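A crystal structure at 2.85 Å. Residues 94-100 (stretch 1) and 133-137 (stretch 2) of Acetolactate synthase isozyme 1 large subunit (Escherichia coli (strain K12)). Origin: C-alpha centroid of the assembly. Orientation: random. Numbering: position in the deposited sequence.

Stretch 1 94-100: AIADARL
Stretch 2 133-137: PITKH

Residues 94-100 lie within a longer helix. Phi stays between -57° and -74°, and psi between -39° and -52° until Leu100, where it is -19°. Three backbone hydrogen bonds hold the turns: Ala98 N to Ala94 O (3.0 Å), Arg99 N to Ile95 O (2.9 Å) and Leu100 N to Ala96 O (3.0 Å). Residues 133-137 form an irregular segment, with phi/psi of -84°/3°, -127°/15°, -125°/155°, -70°/-31° and -167°/164° in order.

The register is set by two CA pairs: Ala96 CA to Ile134 CA at 5.0 Å and Arg99 CA to Thr135 CA at 6.0 Å. The contact buries 292 Å² in total.

Apolar packing centres on Ile134 (chi1 p, chi2 t). Ile134 CD1 lies 3.8 Å from Ile95 CG2, and Ile134 CG2 lies 3.8 Å from Ala96 CB. The two branches thus reach neighbouring helix residues. Ile95 (chi1 -90°, chi2 p) points its CA-to-CB bond toward the segment, but its end leads away. Ile95 CG2 also meets Thr135 CG2 at 3.9 Å. Thr135 has chi1 p, and its CA-to-CB bond points away from the helix.

The carbonyl of Ile134 faces aliphatic carbon. Ile134 O is 3.4 Å from both Ile95 CG2 and Arg99 CB, so these helix side chains give it no hydrogen-bond donor.

The CA-to-CB bond of Arg99 (chi1 t, chi2 p, chi3 t, chi4 157°) points toward the segment. Lys136 CA and Thr135 O lie over one face of its guanidinium. Arg99 NH1 is 3.3 Å from Lys136 CA and 3.4 Å from Lys136 CB. Arg99 NE is 3.4 Å from Thr135 O, but the angle is too poor for a hydrogen bond. Lys136 (chi1 t, chi2 t, chi3 -144°, chi4 t) leads its end away, and its NZ is hydrogen-bonded elsewhere in the structure. No hydrogen bond joins the two stretches.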

# COMPACT_ATOMS: atom_id res chain seq x y z
N ALA B 94 -10.85 -2.45 2.60
CA ALA B 94 -9.67 -2.28 3.45
C ALA B 94 -8.57 -3.25 3.07
O ALA B 94 -7.39 -2.88 3.03
CB ALA B 94 -10.05 -2.50 4.90
N ILE B 95 -8.94 -4.51 2.81
CA ILE B 95 -7.96 -5.52 2.42
C ILE B 95 -7.37 -5.22 1.03
O ILE B 95 -6.16 -5.19 0.87
CB ILE B 95 -8.56 -6.94 2.58
CG1 ILE B 95 -8.31 -7.51 3.97
CG2 ILE B 95 -7.93 -7.92 1.62
CD1 ILE B 95 -8.84 -6.78 5.13
N ALA B 96 -8.20 -4.90 0.03
CA ALA B 96 -7.68 -4.58 -1.30
C ALA B 96 -6.77 -3.35 -1.27
O ALA B 96 -5.71 -3.32 -1.92
CB ALA B 96 -8.84 -4.35 -2.27
N ASP B 97 -7.17 -2.32 -0.52
CA ASP B 97 -6.28 -1.19 -0.31
C ASP B 97 -4.97 -1.66 0.29
O ASP B 97 -3.90 -1.19 -0.12
CB ASP B 97 -6.94 -0.14 0.58
CG ASP B 97 -6.08 1.11 0.71
OD1 ASP B 97 -6.12 1.96 -0.21
OD2 ASP B 97 -5.35 1.23 1.73
N ALA B 98 -5.02 -2.57 1.26
CA ALA B 98 -3.77 -3.09 1.82
C ALA B 98 -2.93 -3.77 0.75
O ALA B 98 -1.70 -3.62 0.74
CB ALA B 98 -4.05 -4.06 2.96
N ARG B 99 -3.57 -4.50 -0.16
CA ARG B 99 -2.85 -5.22 -1.21
C ARG B 99 -2.12 -4.27 -2.16
O ARG B 99 -0.91 -4.41 -2.38
CB ARG B 99 -3.82 -6.10 -2.00
CG ARG B 99 -3.17 -6.81 -3.17
CD ARG B 99 -2.20 -7.84 -2.69
NE ARG B 99 -1.99 -8.83 -3.73
CZ ARG B 99 -0.91 -9.60 -3.81
NH1 ARG B 99 0.05 -9.50 -2.90
NH2 ARG B 99 -0.80 -10.46 -4.80
N LEU B 100 -2.82 -3.27 -2.72
CA LEU B 100 -2.12 -2.52 -3.75
C LEU B 100 -1.04 -1.58 -3.19
O LEU B 100 -0.12 -1.22 -3.94
CB LEU B 100 -3.09 -1.68 -4.58
CG LEU B 100 -4.37 -2.26 -5.17
CD1 LEU B 100 -5.00 -1.19 -6.06
CD2 LEU B 100 -4.19 -3.52 -5.89
N PRO B 133 -8.47 -12.73 -5.21
CA PRO B 133 -7.79 -11.70 -6.00
C PRO B 133 -7.34 -10.45 -5.24
O PRO B 133 -6.76 -9.56 -5.87
CB PRO B 133 -8.85 -11.32 -7.04
CG PRO B 133 -10.13 -11.55 -6.38
CD PRO B 133 -9.93 -12.64 -5.36
N ILE B 134 -7.50 -10.36 -3.93
CA ILE B 134 -7.15 -9.13 -3.22
C ILE B 134 -6.22 -9.41 -2.05
O ILE B 134 -6.06 -8.56 -1.16
CB ILE B 134 -8.40 -8.38 -2.69
CG1 ILE B 134 -9.19 -9.30 -1.74
CG2 ILE B 134 -9.21 -7.80 -3.82
CD1 ILE B 134 -10.41 -8.70 -1.10
N THR B 135 -5.62 -10.59 -2.00
CA THR B 135 -4.76 -10.90 -0.88
C THR B 135 -3.40 -11.33 -1.40
O THR B 135 -3.27 -11.79 -2.52
CB THR B 135 -5.36 -12.00 -0.04
OG1 THR B 135 -5.85 -13.02 -0.92
CG2 THR B 135 -6.52 -11.42 0.71
N LYS B 136 -2.37 -11.16 -0.57
CA LYS B 136 -1.10 -11.82 -0.88
C LYS B 136 -1.20 -13.33 -0.69
O LYS B 136 -0.50 -14.08 -1.37
CB LYS B 136 0.04 -11.24 -0.02
CG LYS B 136 1.37 -11.85 -0.39
CD LYS B 136 2.42 -11.67 0.66
CE LYS B 136 3.75 -11.45 0.03
NZ LYS B 136 4.87 -11.44 0.99
N HIS B 137 -2.03 -13.79 0.24
CA HIS B 137 -2.44 -15.20 0.30
C HIS B 137 -3.63 -15.31 1.26
O HIS B 137 -3.89 -14.38 2.03
CB HIS B 137 -1.29 -16.10 0.76
CG HIS B 137 -1.56 -17.55 0.58
ND1 HIS B 137 -2.26 -18.06 -0.49
CD2 HIS B 137 -1.21 -18.62 1.34
CE1 HIS B 137 -2.33 -19.37 -0.39
NE2 HIS B 137 -1.69 -19.74 0.71